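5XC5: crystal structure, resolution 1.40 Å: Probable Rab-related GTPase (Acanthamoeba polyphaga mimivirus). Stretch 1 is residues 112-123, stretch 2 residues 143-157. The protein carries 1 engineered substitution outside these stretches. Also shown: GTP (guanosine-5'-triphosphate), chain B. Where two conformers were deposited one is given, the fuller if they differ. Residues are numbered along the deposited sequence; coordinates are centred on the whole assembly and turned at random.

Stretch 1, residues 112-123: YYILVVANKIDI
Stretch 2 (143-157) DCDYVFASSFESDTV

Parallel β-strands illustrate how a regular backbone ladder can carry an apolar core at its middle and a ligand site at its end, and this mimiviral GTPase is a compact example. At the centre, Val147 (chi1 p) shares a sheet face with Leu115 (t, p) and Val117 (t): its CG1 lies 3.8 Å from Leu115 CD1 and 3.8 Å from Val117 CG2. Val117 CG1 also reaches Ala149 CB at 3.9 Å. On the other face, Ala118 CB sits 3.6 Å from CD2 of Phe148 (m), while CG2 of Ile121 (p, t) meets the edge of that ring, 3.9 Å from the same CD2; Val116 CG2 packs 3.8 Å from Cys144 SG.

The register is a constant offset of thirty, Leu115 beside Asp145 through Ala118 beside Phe148, with Val116 CA 4.6 Å from Tyr146 CA, Val117 CA 5.1 Å from Val147 CA and strand axes inclined at 31°. Because the strands run parallel, the bonds alternate: Asp145 N to Ile114 O (3.0 Å), Val116 N to Asp145 O (2.8 Å), Val147 N to Val116 O (3.0 Å), Ala118 N to Val147 O (2.9 Å) and Ala149 N to Ala118 O (2.9 Å). Where the strands begin, Tyr113 OH (chi1 t) donates to Asp145 OD2 at 2.7 Å, and one water bridges Ile114 N and Asp143 O.

Beyond the ladder, Lys120 adopts positive phi (74/30) and opens a type I turn to Ile123; Ile121 N then bonds Ala149 O at 3.1 Å. Ser150 to Glu153 form a second type I turn. Asn119 ND2 (chi1 t) donates to Ser151 OG at 3.1 Å, and that hydroxyl donates to GTP N7 at 2.6 Å. Asp122 (p) clamps guanine, its OD1 2.7 Å from GTP N1 and OD2 2.9 Å from GTP N2, while the Phe152 ring (m) lays one face over the base.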

ATOM      1  N   TYR A 112       0.670  -1.243 -13.365  1.00 15.64           N
ATOM      2  CA  TYR A 112       2.045  -1.154 -13.828  1.00 16.36           C
ATOM      3  C   TYR A 112       3.058  -1.470 -12.739  1.00 15.45           C
ATOM      4  O   TYR A 112       4.157  -1.942 -13.041  1.00 18.00           O
ATOM      5  CB  TYR A 112       2.304   0.262 -14.339  1.00 16.28           C
ATOM      6  CG  TYR A 112       3.683   0.494 -14.883  1.00 20.59           C
ATOM      7  CD1 TYR A 112       4.051  -0.019 -16.120  1.00 22.85           C
ATOM      8  CD2 TYR A 112       4.613   1.255 -14.180  1.00 19.71           C
ATOM      9  CE1 TYR A 112       5.314   0.201 -16.637  1.00 25.62           C
ATOM     10  CE2 TYR A 112       5.880   1.478 -14.686  1.00 21.45           C
ATOM     11  CZ  TYR A 112       6.221   0.948 -15.921  1.00 25.03           C
ATOM     12  OH  TYR A 112       7.475   1.164 -16.450  1.00 28.15           O
ATOM     13  N   TYR A 113       2.712  -1.221 -11.480  1.00 12.60           N
ATOM     14  CA  TYR A 113       3.663  -1.364 -10.387  1.00 13.43           C
ATOM     15  C   TYR A 113       2.884  -1.757  -9.145  1.00 11.12           C
ATOM     16  O   TYR A 113       1.947  -1.049  -8.745  1.00 11.69           O
ATOM     17  CB  TYR A 113       4.389  -0.039 -10.154  1.00 12.16           C
ATOM     18  CG  TYR A 113       5.471  -0.034  -9.086  1.00 12.51           C
ATOM     19  CD1 TYR A 113       6.535  -0.939  -9.117  1.00 12.07           C
ATOM     20  CD2 TYR A 113       5.455   0.927  -8.084  1.00 11.96           C
ATOM     21  CE1 TYR A 113       7.547  -0.888  -8.148  1.00 13.12           C
ATOM     22  CE2 TYR A 113       6.446   0.987  -7.126  1.00 11.63           C
ATOM     23  CZ  TYR A 113       7.489   0.088  -7.156  1.00 12.11           C
ATOM     24  OH  TYR A 113       8.455   0.181  -6.176  1.00 12.62           O
ATOM     25  N   ILE A 114       3.270  -2.885  -8.556  1.00 10.62           N
ATOM     26  CA  ILE A 114       2.734  -3.358  -7.285  1.00  9.55           C
ATOM     27  C   ILE A 114       3.874  -3.290  -6.284  1.00  9.70           C
ATOM     28  O   ILE A 114       4.942  -3.865  -6.521  1.00 10.00           O
ATOM     29  CB  ILE A 114       2.201  -4.792  -7.392  1.00 11.28           C
ATOM     30  CG1 ILE A 114       1.048  -4.855  -8.390  1.00 13.16           C
ATOM     31  CG2 ILE A 114       1.759  -5.273  -6.035  1.00 11.86           C
ATOM     32  CD1 ILE A 114       0.456  -6.258  -8.533  1.00 15.28           C
ATOM     33  N   LEU A 115       3.657  -2.564  -5.184  1.00  9.80           N
ATOM     34  CA  LEU A 115       4.659  -2.367  -4.143  1.00  9.15           C
ATOM     35  C   LEU A 115       4.115  -2.925  -2.836  1.00  7.68           C
ATOM     36  O   LEU A 115       3.094  -2.449  -2.332  1.00  8.49           O
ATOM     37  CB  LEU A 115       4.990  -0.879  -4.010  1.00  8.43           C
ATOM     38  CG  LEU A 115       5.964  -0.493  -2.895  1.00  9.19           C
ATOM     39  CD1 LEU A 115       7.278  -1.245  -3.018  1.00  9.28           C
ATOM     40  CD2 LEU A 115       6.190   1.017  -2.933  1.00  9.55           C
ATOM     41  N   VAL A 116       4.776  -3.963  -2.319  1.00  7.98           N
ATOM     42  CA  VAL A 116       4.430  -4.553  -1.027  1.00  8.12           C
ATOM     43  C   VAL A 116       5.070  -3.712   0.068  1.00  8.35           C
ATOM     44  O   VAL A 116       6.279  -3.464   0.046  1.00  9.49           O
ATOM     45  CB  VAL A 116       4.922  -6.008  -0.959  1.00  9.08           C
ATOM     46  CG1 VAL A 116       4.752  -6.571   0.455  1.00 11.83           C
ATOM     47  CG2 VAL A 116       4.193  -6.871  -1.993  1.00 10.20           C
ATOM     48  N   VAL A 117       4.263  -3.280   1.034  1.00  8.42           N
ATOM     49  CA  VAL A 117       4.729  -2.427   2.119  1.00  7.07           C
ATOM     50  C   VAL A 117       4.743  -3.257   3.392  1.00  8.57           C
ATOM     51  O   VAL A 117       3.685  -3.650   3.900  1.00  8.37           O
ATOM     52  CB  VAL A 117       3.844  -1.186   2.306  1.00  8.26           C
ATOM     53  CG1 VAL A 117       4.356  -0.317   3.462  1.00  8.52           C
ATOM     54  CG2 VAL A 117       3.771  -0.393   1.005  1.00  9.27           C
ATOM     55  N   ALA A 118       5.940  -3.504   3.915  1.00  8.26           N
ATOM     56  CA  ALA A 118       6.120  -4.166   5.202  1.00  6.98           C
ATOM     57  C   ALA A 118       6.043  -3.073   6.262  1.00  9.36           C
ATOM     58  O   ALA A 118       7.005  -2.325   6.474  1.00  9.17           O
ATOM     59  CB  ALA A 118       7.470  -4.878   5.222  1.00  8.10           C
ATOM     60  N   ASN A 119       4.885  -2.954   6.904  1.00  8.04           N
ATOM     61  CA  ASN A 119       4.588  -1.839   7.788  1.00  8.95           C
ATOM     62  C   ASN A 119       4.768  -2.227   9.252  1.00  7.78           C
ATOM     63  O   ASN A 119       4.853  -3.405   9.622  1.00  8.71           O
ATOM     64  CB  ASN A 119       3.162  -1.330   7.551  1.00  8.99           C
ATOM     65  CG  ASN A 119       2.957   0.093   8.032  1.00 10.22           C
ATOM     66  OD1 ASN A 119       3.882   0.888   8.048  1.00 10.28           O
ATOM     67  ND2 ASN A 119       1.731   0.422   8.422  1.00 10.44           N
ATOM     68  N   LYS A 120       4.809  -1.188  10.087  1.00  8.65           N
ATOM     69  CA  LYS A 120       4.968  -1.273  11.545  1.00  9.24           C
ATOM     70  C   LYS A 120       6.387  -1.640  11.962  1.00  9.46           C
ATOM     71  O   LYS A 120       6.597  -2.248  13.017  1.00  9.49           O
ATOM     72  CB  LYS A 120       3.912  -2.143  12.244  1.00  9.75           C
ATOM     73  CG  LYS A 120       2.495  -1.843  11.778  1.00  8.89           C
ATOM     74  CD  LYS A 120       1.475  -2.327  12.771  1.00 11.06           C
ATOM     75  CE  LYS A 120       0.045  -2.143  12.241  1.00 11.75           C
ATOM     76  NZ  LYS A 120      -0.967  -2.637  13.244  1.00 14.65           N
ATOM     77  N   ILE A 121       7.377  -1.246  11.154  1.00  9.20           N
ATOM     78  CA  ILE A 121       8.769  -1.563  11.465  1.00  9.31           C
ATOM     79  C   ILE A 121       9.253  -0.934  12.765  1.00  9.73           C
ATOM     80  O   ILE A 121      10.310  -1.325  13.266  1.00 10.46           O
ATOM     81  CB  ILE A 121       9.702  -1.224  10.280  1.00  9.67           C
ATOM     82  CG1 ILE A 121       9.786   0.295  10.067  1.00  9.75           C
ATOM     83  CG2 ILE A 121       9.269  -1.977   9.038  1.00  9.43           C
ATOM     84  CD1 ILE A 121      10.627   0.714   8.859  1.00  9.73           C
ATOM     85  N   ASP A 122       8.521   0.041  13.309  1.00 10.63           N
ATOM     86  CA  ASP A 122       8.874   0.622  14.599  1.00 11.23           C
ATOM     87  C   ASP A 122       8.793  -0.396  15.721  1.00 12.51           C
ATOM     88  O   ASP A 122       9.474  -0.234  16.738  1.00 13.04           O
ATOM     89  CB  ASP A 122       7.945   1.796  14.913  1.00 12.03           C
ATOM     90  CG  ASP A 122       6.478   1.398  14.873  1.00 13.25           C
ATOM     91  OD1 ASP A 122       5.961   1.179  13.756  1.00 12.65           O
ATOM     92  OD2 ASP A 122       5.840   1.295  15.944  1.00 13.56           O
ATOM     93  N   ILE A 123       7.978  -1.443  15.563  1.00 10.81           N
ATOM     94  CA  ILE A 123       7.855  -2.463  16.595  1.00 11.66           C
ATOM     95  C   ILE A 123       9.184  -3.192  16.742  1.00 11.88           C
ATOM     96  O   ILE A 123       9.894  -3.431  15.757  1.00 11.66           O
ATOM     97  CB  ILE A 123       6.709  -3.423  16.228  1.00 12.06           C
ATOM     98  CG1 ILE A 123       5.378  -2.663  16.223  1.00 12.54           C
ATOM     99  CG2 ILE A 123       6.680  -4.627  17.180  1.00 13.26           C
ATOM    100  CD1 ILE A 123       4.194  -3.470  15.757  1.00 14.51           C
ATOM    101  N   ASP A 143       6.558 -10.805  -9.112  1.00 11.84           N
ATOM    102  CA  ASP A 143       6.571  -9.659 -10.020  1.00 13.82           C
ATOM    103  C   ASP A 143       6.127  -8.378  -9.315  1.00 13.85           C
ATOM    104  O   ASP A 143       5.246  -7.654  -9.777  1.00 14.48           O
ATOM    105  CB  ASP A 143       5.737  -9.945 -11.272  1.00 17.66           C
ATOM    106  CG  ASP A 143       5.863  -8.868 -12.330  1.00 24.51           C
ATOM    107  OD1 ASP A 143       6.906  -8.175 -12.379  1.00 25.39           O
ATOM    108  OD2 ASP A 143       4.907  -8.717 -13.119  1.00 27.01           O
ATOM    109  N   CYS A 144       6.739  -8.112  -8.166  1.00 12.35           N
ATOM    110  CA  CYS A 144       6.406  -6.938  -7.373  1.00 12.51           C
ATOM    111  C   CYS A 144       7.642  -6.512  -6.594  1.00 12.36           C
ATOM    112  O   CYS A 144       8.616  -7.259  -6.473  1.00 13.24           O
ATOM    113  CB  CYS A 144       5.204  -7.190  -6.447  1.00 10.98           C
ATOM    114  SG  CYS A 144       5.441  -8.496  -5.214  1.00 13.33           S
ATOM    115  N   ASP A 145       7.589  -5.296  -6.074  1.00 10.61           N
ATOM    116  CA  ASP A 145       8.664  -4.687  -5.308  1.00 11.71           C
ATOM    117  C   ASP A 145       8.258  -4.650  -3.837  1.00 10.03           C
ATOM    118  O   ASP A 145       7.118  -4.956  -3.483  1.00  9.72           O
ATOM    119  CB  ASP A 145       8.912  -3.276  -5.861  1.00 10.88           C
ATOM    120  CG  ASP A 145      10.271  -2.697  -5.478  1.00 12.87           C
ATOM    121  OD1 ASP A 145      11.132  -3.397  -4.903  1.00 13.94           O
ATOM    122  OD2 ASP A 145      10.469  -1.496  -5.765  1.00 16.67           O
ATOM    123  N   TYR A 146       9.201  -4.267  -2.979  1.00 10.41           N
ATOM    124  CA  TYR A 146       8.958  -4.212  -1.544  1.00 10.40           C
ATOM    125  C   TYR A 146       9.617  -2.977  -0.947  1.00  9.69           C
ATOM    126  O   TYR A 146      10.586  -2.436  -1.495  1.00  8.94           O
ATOM    127  CB  TYR A 146       9.506  -5.451  -0.817  1.00 13.05           C
ATOM    128  CG  TYR A 146      11.002  -5.582  -0.959  1.00 14.03           C
ATOM    129  CD1 TYR A 146      11.558  -6.138  -2.107  1.00 15.98           C
ATOM    130  CD2 TYR A 146      11.866  -5.118   0.032  1.00 19.68           C
ATOM    131  CE1 TYR A 146      12.935  -6.246  -2.268  1.00 19.29           C
ATOM    132  CE2 TYR A 146      13.246  -5.219  -0.116  1.00 20.23           C
ATOM    133  CZ  TYR A 146      13.774  -5.784  -1.269  1.00 21.92           C
ATOM    134  OH  TYR A 146      15.143  -5.890  -1.425  1.00 24.03           O
ATOM    135  N   VAL A 147       9.110  -2.578   0.223  1.00  9.04           N
ATOM    136  CA  VAL A 147       9.634  -1.436   0.963  1.00  9.37           C
ATOM    137  C   VAL A 147       9.228  -1.631   2.411  1.00  8.44           C
ATOM    138  O   VAL A 147       8.218  -2.272   2.704  1.00  9.84           O
ATOM    139  CB  VAL A 147       9.082  -0.111   0.368  1.00  8.91           C
ATOM    140  CG1 VAL A 147       7.572  -0.010   0.542  1.00  8.38           C
ATOM    141  CG2 VAL A 147       9.787   1.105   0.962  1.00  9.08           C
ATOM    142  N   PHE A 148       9.996  -1.041   3.325  1.00  8.26           N
ATOM    143  CA  PHE A 148       9.717  -1.112   4.755  1.00  8.69           C
ATOM    144  C   PHE A 148       9.281   0.254   5.271  1.00  9.22           C
ATOM    145  O   PHE A 148       9.861   1.283   4.900  1.00  9.28           O
ATOM    146  CB  PHE A 148      10.955  -1.600   5.509  1.00  9.49           C
ATOM    147  CG  PHE A 148      11.271  -3.052   5.255  1.00 10.65           C
ATOM    148  CD1 PHE A 148      11.999  -3.436   4.131  1.00 12.19           C
ATOM    149  CD2 PHE A 148      10.818  -4.029   6.118  1.00 11.98           C
ATOM    150  CE1 PHE A 148      12.278  -4.777   3.886  1.00 13.82           C
ATOM    151  CE2 PHE A 148      11.108  -5.370   5.889  1.00 12.40           C
ATOM    152  CZ  PHE A 148      11.837  -5.738   4.768  1.00 13.80           C
ATOM    153  N   ALA A 149       8.255   0.270   6.126  1.00  8.29           N
ATOM    154  CA  ALA A 149       7.710   1.545   6.576  1.00  8.11           C
ATOM    155  C   ALA A 149       7.130   1.460   7.982  1.00  8.74           C
ATOM    156  O   ALA A 149       6.917   0.380   8.542  1.00  8.52           O
ATOM    157  CB  ALA A 149       6.644   2.061   5.601  1.00  9.65           C
ATOM    158  N   SER A 150       6.916   2.645   8.562  1.00  8.87           N
ATOM    159  CA  SER A 150       6.072   2.847   9.730  1.00  9.64           C
ATOM    160  C   SER A 150       5.198   4.055   9.446  1.00 10.63           C
ATOM    161  O   SER A 150       5.713   5.101   9.040  1.00 10.77           O
ATOM    162  CB  SER A 150       6.917   3.140  10.968  1.00 10.10           C
ATOM    163  OG  SER A 150       6.084   3.557  12.046  1.00 13.15           O
ATOM    164  N   SER A 151       3.882   3.903   9.650  1.00 10.58           N
ATOM    165  CA  SER A 151       2.950   5.004   9.419  1.00 11.72           C
ATOM    166  C   SER A 151       3.323   6.238  10.217  1.00 13.08           C
ATOM    167  O   SER A 151       3.017   7.362   9.799  1.00 15.50           O
ATOM    168  CB  SER A 151       1.538   4.590   9.836  1.00 11.52           C
ATOM    169  OG  SER A 151       1.140   3.350   9.266  1.00 12.90           O
ATOM    170  N   PHE A 152       3.950   6.053  11.374  1.00 12.07           N
ATOM    171  CA  PHE A 152       4.269   7.144  12.284  1.00 15.71           C
ATOM    172  C   PHE A 152       5.566   7.846  11.926  1.00 18.05           C
ATOM    173  O   PHE A 152       5.902   8.854  12.555  1.00 20.68           O
ATOM    174  CB  PHE A 152       4.346   6.619  13.725  1.00 17.18           C
ATOM    175  CG  PHE A 152       3.137   5.831  14.144  1.00 17.42           C
ATOM    176  CD1 PHE A 152       1.882   6.170  13.673  1.00 16.15           C
ATOM    177  CD2 PHE A 152       3.261   4.738  14.992  1.00 17.92           C
ATOM    178  CE1 PHE A 152       0.761   5.441  14.043  1.00 18.75           C
ATOM    179  CE2 PHE A 152       2.140   4.011  15.374  1.00 19.01           C
ATOM    180  CZ  PHE A 152       0.895   4.363  14.890  1.00 19.11           C
ATOM    181  N   GLU A 153       6.296   7.352  10.930  1.00 13.06           N
ATOM    182  CA  GLU A 153       7.552   7.955  10.495  1.00 11.77           C
ATOM    183  C   GLU A 153       7.366   8.465   9.073  1.00 12.42           C
ATOM    184  O   GLU A 153       7.428   7.692   8.111  1.00 12.67           O
ATOM    185  CB  GLU A 153       8.688   6.943  10.587  1.00 14.32           C
ATOM    186  CG  GLU A 153      10.054   7.527  10.204  1.00 16.06           C
ATOM    187  CD  GLU A 153      10.241   8.939  10.727  1.00 19.10           C
ATOM    188  OE1 GLU A 153      10.330   9.104  11.964  1.00 19.49           O
ATOM    189  OE2 GLU A 153      10.278   9.885   9.906  1.00 16.74           O
ATOM    190  N   SER A 154       7.154   9.775   8.938  1.00 12.63           N
ATOM    191  CA  SER A 154       6.858  10.354   7.636  1.00 12.60           C
ATOM    192  C   SER A 154       7.963  10.093   6.621  1.00 13.05           C
ATOM    193  O   SER A 154       7.686  10.016   5.423  1.00 12.09           O
ATOM    194  CB  SER A 154       6.624  11.856   7.779  1.00 17.50           C
ATOM    195  OG  SER A 154       7.810  12.492   8.190  0.62 15.81           O
ATOM    196  N   ASP A 155       9.220   9.963   7.064  1.00 11.78           N
ATOM    197  CA  ASP A 155      10.293   9.694   6.111  1.00 11.99           C
ATOM    198  C   ASP A 155      10.065   8.377   5.376  1.00 10.86           C
ATOM    199  O   ASP A 155      10.373   8.258   4.183  1.00 10.60           O
ATOM    200  CB  ASP A 155      11.648   9.688   6.822  1.00 11.05           C
ATOM    201  CG  ASP A 155      12.091  11.068   7.261  1.00 15.33           C
ATOM    202  OD1 ASP A 155      11.352  12.054   7.037  1.00 16.45           O
ATOM    203  OD2 ASP A 155      13.177  11.166   7.860  1.00 13.42           O
ATOM    204  N   THR A 156       9.501   7.378   6.061  1.00  9.33           N
ATOM    205  CA  THR A 156       9.257   6.114   5.377  1.00  8.92           C
ATOM    206  C   THR A 156       8.048   6.186   4.459  1.00  9.42           C
ATOM    207  O   THR A 156       8.015   5.499   3.431  1.00  9.76           O
ATOM    208  CB  THR A 156       9.076   4.962   6.367  1.00  8.92           C
ATOM    209  OG1 THR A 156       7.785   5.026   6.988  1.00  9.43           O
ATOM    210  CG2 THR A 156      10.183   4.945   7.422  1.00 11.25           C
ATOM    211  N   VAL A 157       7.067   7.028   4.782  1.00  9.95           N
ATOM    212  CA  VAL A 157       5.895   7.173   3.923  1.00  9.75           C
ATOM    213  C   VAL A 157       6.236   7.990   2.687  1.00  9.27           C
ATOM    214  O   VAL A 157       5.845   7.644   1.565  1.00 10.34           O
ATOM    215  CB  VAL A 157       4.741   7.783   4.738  1.00  9.65           C
ATOM    216  CG1 VAL A 157       3.564   8.128   3.838  1.00 10.42           C
ATOM    217  CG2 VAL A 157       4.319   6.831   5.855  1.00 12.10           C
TER
HETATM  218  PG  GTP B 201      -8.632  -1.420   7.861  1.00 11.07           P
HETATM  219  O1G GTP B 201      -9.203  -0.105   7.367  1.00 11.62           O
HETATM  220  O2G GTP B 201      -9.486  -2.039   8.927  1.00 11.58           O
HETATM  221  O3G GTP B 201      -8.338  -2.383   6.731  1.00 11.85           O
HETATM  222  O3B GTP B 201      -7.214  -1.158   8.644  1.00 10.67           O
HETATM  223  PB  GTP B 201      -5.968  -0.247   8.145  1.00  8.76           P
HETATM  224  O1B GTP B 201      -6.458   0.992   7.421  1.00 10.19           O
HETATM  225  O2B GTP B 201      -5.006  -1.088   7.353  1.00  9.77           O
HETATM  226  O3A GTP B 201      -5.158   0.099   9.500  1.00 10.58           O
HETATM  227  PA  GTP B 201      -5.240   1.496  10.329  1.00 23.30           P
HETATM  228  O1A GTP B 201      -4.502   2.611   9.578  1.00 11.34           O
HETATM  229  O2A GTP B 201      -6.699   1.788  10.735  1.00 13.09           O
HETATM  230  O5' GTP B 201      -4.327   1.113  11.618  1.00 11.44           O
HETATM  231  C5' GTP B 201      -4.717   0.097  12.518  1.00 13.63           C
HETATM  232  C4' GTP B 201      -4.011   0.308  13.857  1.00 14.16           C
HETATM  233  O4' GTP B 201      -2.622   0.103  13.647  1.00 14.06           O
HETATM  234  C3' GTP B 201      -4.173   1.707  14.421  1.00 18.15           C
HETATM  235  O3' GTP B 201      -4.317   1.645  15.833  1.00 21.62           O
HETATM  236  C2' GTP B 201      -2.861   2.379  14.081  1.00 17.37           C
HETATM  237  O2' GTP B 201      -2.519   3.402  14.987  1.00 20.65           O
HETATM  238  C1' GTP B 201      -1.889   1.217  14.122  1.00 14.03           C
HETATM  239  N9  GTP B 201      -0.763   1.490  13.218  1.00 13.02           N
HETATM  240  C8  GTP B 201      -0.814   1.947  11.927  1.00 12.63           C
HETATM  241  N7  GTP B 201       0.442   2.054  11.448  1.00 13.19           N
HETATM  242  C5  GTP B 201       1.298   1.671  12.430  1.00 11.59           C
HETATM  243  C6  GTP B 201       2.684   1.583  12.492  1.00 10.45           C
HETATM  244  O6  GTP B 201       3.439   1.876  11.549  1.00 11.69           O
HETATM  245  N1  GTP B 201       3.230   1.149  13.678  1.00 11.61           N
HETATM  246  C2  GTP B 201       2.459   0.795  14.765  1.00 11.76           C
HETATM  247  N2  GTP B 201       3.070   0.380  15.869  1.00 12.56           N
HETATM  248  N3  GTP B 201       1.086   0.871  14.713  1.00 12.40           N
HETATM  249  C4  GTP B 201       0.543   1.313  13.549  1.00 11.73           C
HETATM  250  O   HOH W   1       4.807  -4.775 -10.237  1.00 18.34           O